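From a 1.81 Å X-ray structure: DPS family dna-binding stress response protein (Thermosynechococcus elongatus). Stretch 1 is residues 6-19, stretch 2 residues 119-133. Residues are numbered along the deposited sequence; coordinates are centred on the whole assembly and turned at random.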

# COMPACT_ATOMS: atom_id res chain seq x y z
N THR C 6 12.51 -24.65 40.10
CA THR C 6 11.09 -25.03 40.13
C THR C 6 10.15 -23.98 39.52
O THR C 6 9.28 -24.33 38.72
CB THR C 6 10.60 -25.45 41.54
OG1 THR C 6 9.27 -25.98 41.46
CG2 THR C 6 10.61 -24.27 42.50
N LEU C 7 10.34 -22.71 39.87
CA LEU C 7 9.46 -21.67 39.35
C LEU C 7 9.53 -21.57 37.82
O LEU C 7 8.50 -21.45 37.16
CB LEU C 7 9.76 -20.32 40.01
CG LEU C 7 9.12 -20.12 41.38
CD1 LEU C 7 9.57 -18.79 41.93
CD2 LEU C 7 7.59 -20.15 41.26
N LYS C 8 10.73 -21.67 37.28
CA LYS C 8 10.90 -21.65 35.82
C LYS C 8 10.33 -22.90 35.15
O LYS C 8 9.79 -22.83 34.05
CB LYS C 8 12.35 -21.38 35.44
CG LYS C 8 12.77 -19.94 35.76
CD LYS C 8 14.23 -19.72 35.47
CE LYS C 8 14.57 -18.25 35.67
NZ LYS C 8 15.98 -17.96 35.26
N GLU C 9 10.47 -24.05 35.81
CA GLU C 9 9.82 -25.27 35.34
C GLU C 9 8.31 -25.08 35.31
O GLU C 9 7.64 -25.42 34.34
CB GLU C 9 10.23 -26.45 36.22
CG GLU C 9 11.70 -26.80 36.09
CD GLU C 9 12.23 -27.66 37.22
OE1 GLU C 9 11.45 -28.10 38.10
OE2 GLU C 9 13.46 -27.90 37.24
N GLN C 10 7.78 -24.49 36.37
CA GLN C 10 6.36 -24.18 36.46
C GLN C 10 5.91 -23.23 35.35
O GLN C 10 4.84 -23.41 34.78
CB GLN C 10 6.00 -23.59 37.82
CG GLN C 10 6.02 -24.63 38.94
CD GLN C 10 5.69 -24.03 40.30
OE1 GLN C 10 4.70 -23.31 40.45
NE2 GLN C 10 6.52 -24.33 41.29
N VAL C 11 6.73 -22.22 35.04
CA VAL C 11 6.40 -21.31 33.94
C VAL C 11 6.24 -22.07 32.62
O VAL C 11 5.27 -21.86 31.88
CB VAL C 11 7.45 -20.18 33.79
CG1 VAL C 11 7.25 -19.44 32.47
CG2 VAL C 11 7.34 -19.20 34.94
N LEU C 12 7.18 -22.97 32.33
CA LEU C 12 7.11 -23.77 31.11
C LEU C 12 5.83 -24.60 31.07
O LEU C 12 5.19 -24.70 30.02
CB LEU C 12 8.35 -24.65 30.97
CG LEU C 12 9.63 -23.87 30.65
CD1 LEU C 12 10.85 -24.79 30.73
CD2 LEU C 12 9.52 -23.21 29.28
N THR C 13 5.45 -25.17 32.21
CA THR C 13 4.20 -25.93 32.31
C THR C 13 3.00 -25.04 31.93
O THR C 13 2.14 -25.46 31.16
CB THR C 13 4.05 -26.55 33.72
OG1 THR C 13 5.10 -27.50 33.93
CG2 THR C 13 2.69 -27.23 33.89
N THR C 14 2.98 -23.80 32.43
CA THR C 14 1.88 -22.88 32.11
C THR C 14 1.84 -22.59 30.61
O THR C 14 0.75 -22.54 30.03
CB THR C 14 1.93 -21.55 32.89
OG1 THR C 14 2.93 -20.67 32.34
CG2 THR C 14 2.16 -21.78 34.40
N LEU C 15 3.00 -22.41 29.99
CA LEU C 15 3.03 -22.07 28.55
C LEU C 15 2.47 -23.20 27.70
O LEU C 15 1.78 -22.95 26.72
CB LEU C 15 4.43 -21.67 28.09
CG LEU C 15 4.91 -20.31 28.59
CD1 LEU C 15 6.43 -20.20 28.57
CD2 LEU C 15 4.23 -19.14 27.81
N LYS C 16 2.77 -24.44 28.07
CA LYS C 16 2.26 -25.58 27.32
C LYS C 16 0.73 -25.64 27.41
O LYS C 16 0.05 -25.83 26.39
CB LYS C 16 2.88 -26.89 27.82
CG LYS C 16 4.36 -27.02 27.49
CD LYS C 16 4.74 -28.49 27.35
CE LYS C 16 6.08 -28.84 27.95
NZ LYS C 16 7.17 -27.82 27.91
N ARG C 17 0.20 -25.47 28.62
CA ARG C 17 -1.25 -25.45 28.83
C ARG C 17 -1.90 -24.31 28.05
O ARG C 17 -2.91 -24.50 27.37
CB ARG C 17 -1.58 -25.35 30.32
CG ARG C 17 -3.09 -25.20 30.61
CD ARG C 17 -3.43 -25.36 32.12
NE ARG C 17 -2.38 -24.84 33.00
CZ ARG C 17 -2.10 -23.54 33.19
NH1 ARG C 17 -2.78 -22.60 32.55
NH2 ARG C 17 -1.12 -23.20 34.02
N GLU C 18 -1.31 -23.12 28.17
CA GLU C 18 -1.84 -21.93 27.51
C GLU C 18 -1.79 -22.09 25.99
O GLU C 18 -2.77 -21.76 25.29
CB GLU C 18 -1.07 -20.69 27.98
CG GLU C 18 -1.31 -20.34 29.46
CD GLU C 18 -2.57 -19.50 29.70
OE1 GLU C 18 -3.32 -19.24 28.73
OE2 GLU C 18 -2.81 -19.11 30.86
N GLN C 19 -0.68 -22.61 25.48
CA GLN C 19 -0.53 -22.83 24.04
C GLN C 19 -1.58 -23.82 23.54
O GLN C 19 -2.25 -23.58 22.54
CB GLN C 19 0.86 -23.37 23.71
CG GLN C 19 1.04 -23.73 22.23
CD GLN C 19 2.10 -24.77 21.99
OE1 GLN C 19 2.16 -25.38 20.92
NE2 GLN C 19 2.94 -25.00 22.99
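Stretch 2 (119-133) IATEAGDIGTADLYT

What shape does stretch 2 take, and how does it run relative to stretch 1? Stretch 1 is helical throughout, whereas stretch 2 is a helix, a short turn and a second helix. The first helix closes in a Schellman motif: Gly124 leaves helical geometry with a positive phi of 77°, and two bonds reach back into the last turn, Gly124 N to Thr121 O at 3.0 Å and Asp125 N to Ala120 O at 2.8 Å. Asp125 then caps the next helix, 126-133, its OD1 accepting from Thr128 N at 3.1 Å while its OD2 accepts from Thr128 OG1 at 2.6 Å. This second helix runs in roughly the same direction as stretch 1, crossing it at 28° with the axes no closer than 11.7 Å. The backbones come nearer before it begins, with 5.1 Å between Leu7 CA and Ala123 CA.

What meets the start of stretch 1? Leu7 points toward stretch 2, placing its CB 3.7 Å from Ala123 CB and its CD1 3.4 Å from Glu122 O. The methyl side chain of Ala123 suits so close an approach of the two backbones. Lys8 points sideways, and its aliphatic chain skirts the same corner, with CE 4.2 Å from Ala123 O. Two residues on, Gln10 CB lies 4.2 Å from Ile119 CG2, while the amide NE2 turns back to donate to Thr6 OG1 at 3.2 Å.

Which residue of stretch 1 spans the turn between the two helices? Val11 does, and its two methyl groups face different parts of stretch 2. CG2 packs on the first helix, 3.8 Å from Ala120 CA, 3.8 Å from Ala123 CB and 4.1 Å from Ile119 CG2. CG1 lies against the cap of the second, 3.9 Å from Thr128 CG2 and 3.6 Å from Asp125 OD2. The capping residues thus also serve as a packing surface for a buried valine.

How is the far half of stretch 1 held? A tyrosine bridges the widening gap. From Thr14, CG2 reaches Ile119 CD1 at 4.0 Å, while OG1 accepts from Tyr132 OH at 2.8 Å, near the plane of the ring at its edge. Thr14 OG1 in turn donates to Val11 O at 2.7 Å, so the hydroxyls form a short chain ending on the backbone of stretch 1. The bond from Tyr132 OH to Thr14 OG1 is the only hydrogen bond between the stretches.

What surrounds the Tyr132 hydroxyl? Leu15 starts sideways, but its end comes nearer, bringing CD2 to 3.9 Å from Tyr132 CZ and 4.1 Å from Thr128 CG2. A turn beyond Thr14, Glu18 points toward the second helix and sets its CG 3.4 Å from Tyr132 CE2. Here the backbones stand well apart, with Glu18 CA 9.2 Å from Tyr132 CA, and the long aromatic side chain fills much of the space between them.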

# COMPACT_ATOMS: atom_id res chain seq x y z
N ILE C 119 2.54 -16.48 38.42
CA ILE C 119 3.61 -17.48 38.48
C ILE C 119 4.87 -16.95 37.78
O ILE C 119 5.97 -17.01 38.33
CB ILE C 119 3.18 -18.83 37.87
CG1 ILE C 119 2.11 -19.48 38.76
CG2 ILE C 119 4.39 -19.76 37.72
CD1 ILE C 119 1.30 -20.57 38.07
N ALA C 120 4.70 -16.41 36.58
CA ALA C 120 5.84 -15.84 35.84
C ALA C 120 6.50 -14.70 36.62
O ALA C 120 7.73 -14.61 36.69
CB ALA C 120 5.39 -15.37 34.46
N THR C 121 5.67 -13.84 37.20
CA THR C 121 6.17 -12.71 37.99
C THR C 121 7.01 -13.21 39.18
O THR C 121 8.10 -12.69 39.45
CB THR C 121 5.00 -11.79 38.43
OG1 THR C 121 4.46 -11.12 37.28
CG2 THR C 121 5.45 -10.75 39.47
N GLU C 122 6.50 -14.23 39.87
CA GLU C 122 7.22 -14.86 40.99
C GLU C 122 8.55 -15.46 40.54
O GLU C 122 9.53 -15.44 41.29
CB GLU C 122 6.37 -15.94 41.65
CG GLU C 122 5.22 -15.37 42.46
CD GLU C 122 4.38 -16.44 43.13
OE1 GLU C 122 3.37 -16.09 43.77
OE2 GLU C 122 4.73 -17.64 43.02
N ALA C 123 8.58 -16.00 39.32
CA ALA C 123 9.80 -16.58 38.74
C ALA C 123 10.79 -15.52 38.25
O ALA C 123 11.90 -15.86 37.82
CB ALA C 123 9.44 -17.52 37.60
N GLY C 124 10.37 -14.26 38.30
CA GLY C 124 11.18 -13.15 37.78
C GLY C 124 11.14 -13.07 36.26
O GLY C 124 11.92 -12.34 35.66
N ASP C 125 10.23 -13.82 35.65
CA ASP C 125 10.10 -13.89 34.19
C ASP C 125 9.19 -12.77 33.69
O ASP C 125 8.01 -13.00 33.37
CB ASP C 125 9.58 -15.26 33.75
CG ASP C 125 9.60 -15.45 32.23
OD1 ASP C 125 9.86 -14.48 31.48
OD2 ASP C 125 9.33 -16.59 31.80
N ILE C 126 9.73 -11.56 33.64
CA ILE C 126 8.94 -10.38 33.28
C ILE C 126 8.36 -10.46 31.86
O ILE C 126 7.26 -9.98 31.61
CB ILE C 126 9.72 -9.03 33.50
CG1 ILE C 126 10.95 -8.93 32.58
CG2 ILE C 126 10.10 -8.87 35.00
CD1 ILE C 126 11.74 -7.63 32.71
N GLY C 127 9.10 -11.09 30.95
CA GLY C 127 8.64 -11.25 29.56
C GLY C 127 7.39 -12.11 29.47
O GLY C 127 6.43 -11.74 28.80
N THR C 128 7.40 -13.26 30.13
CA THR C 128 6.26 -14.16 30.10
C THR C 128 5.05 -13.56 30.83
O THR C 128 3.92 -13.70 30.36
CB THR C 128 6.60 -15.54 30.68
OG1 THR C 128 7.63 -16.12 29.88
CG2 THR C 128 5.39 -16.45 30.69
N ALA C 129 5.29 -12.88 31.95
CA ALA C 129 4.21 -12.16 32.64
C ALA C 129 3.58 -11.13 31.69
O ALA C 129 2.36 -11.00 31.62
CB ALA C 129 4.71 -11.49 33.91
N ASP C 130 4.43 -10.43 30.94
CA ASP C 130 3.97 -9.42 29.99
C ASP C 130 3.14 -10.04 28.87
O ASP C 130 2.11 -9.50 28.49
CB ASP C 130 5.15 -8.64 29.40
CG ASP C 130 4.70 -7.60 28.39
OD1 ASP C 130 4.06 -6.61 28.81
OD2 ASP C 130 4.95 -7.79 27.19
N LEU C 131 3.60 -11.18 28.36
CA LEU C 131 2.89 -11.90 27.31
C LEU C 131 1.47 -12.22 27.77
O LEU C 131 0.50 -11.89 27.08
CB LEU C 131 3.65 -13.17 26.91
CG LEU C 131 3.04 -14.05 25.82
CD1 LEU C 131 2.79 -13.26 24.54
CD2 LEU C 131 3.93 -15.26 25.55
N TYR C 132 1.34 -12.82 28.95
CA TYR C 132 0.02 -13.14 29.50
C TYR C 132 -0.82 -11.90 29.74
O TYR C 132 -2.04 -11.91 29.52
CB TYR C 132 0.16 -13.94 30.80
CG TYR C 132 0.64 -15.37 30.62
CD1 TYR C 132 1.57 -15.92 31.49
CD2 TYR C 132 0.14 -16.16 29.58
CE1 TYR C 132 2.01 -17.23 31.33
CE2 TYR C 132 0.58 -17.47 29.41
CZ TYR C 132 1.51 -18.00 30.29
OH TYR C 132 1.91 -19.30 30.13
N THR C 133 -0.16 -10.83 30.19
CA THR C 133 -0.83 -9.56 30.49
C THR C 133 -1.42 -8.92 29.23
O THR C 133 -2.53 -8.39 29.26
CB THR C 133 0.11 -8.60 31.22
OG1 THR C 133 0.49 -9.17 32.47
CG2 THR C 133 -0.58 -7.25 31.48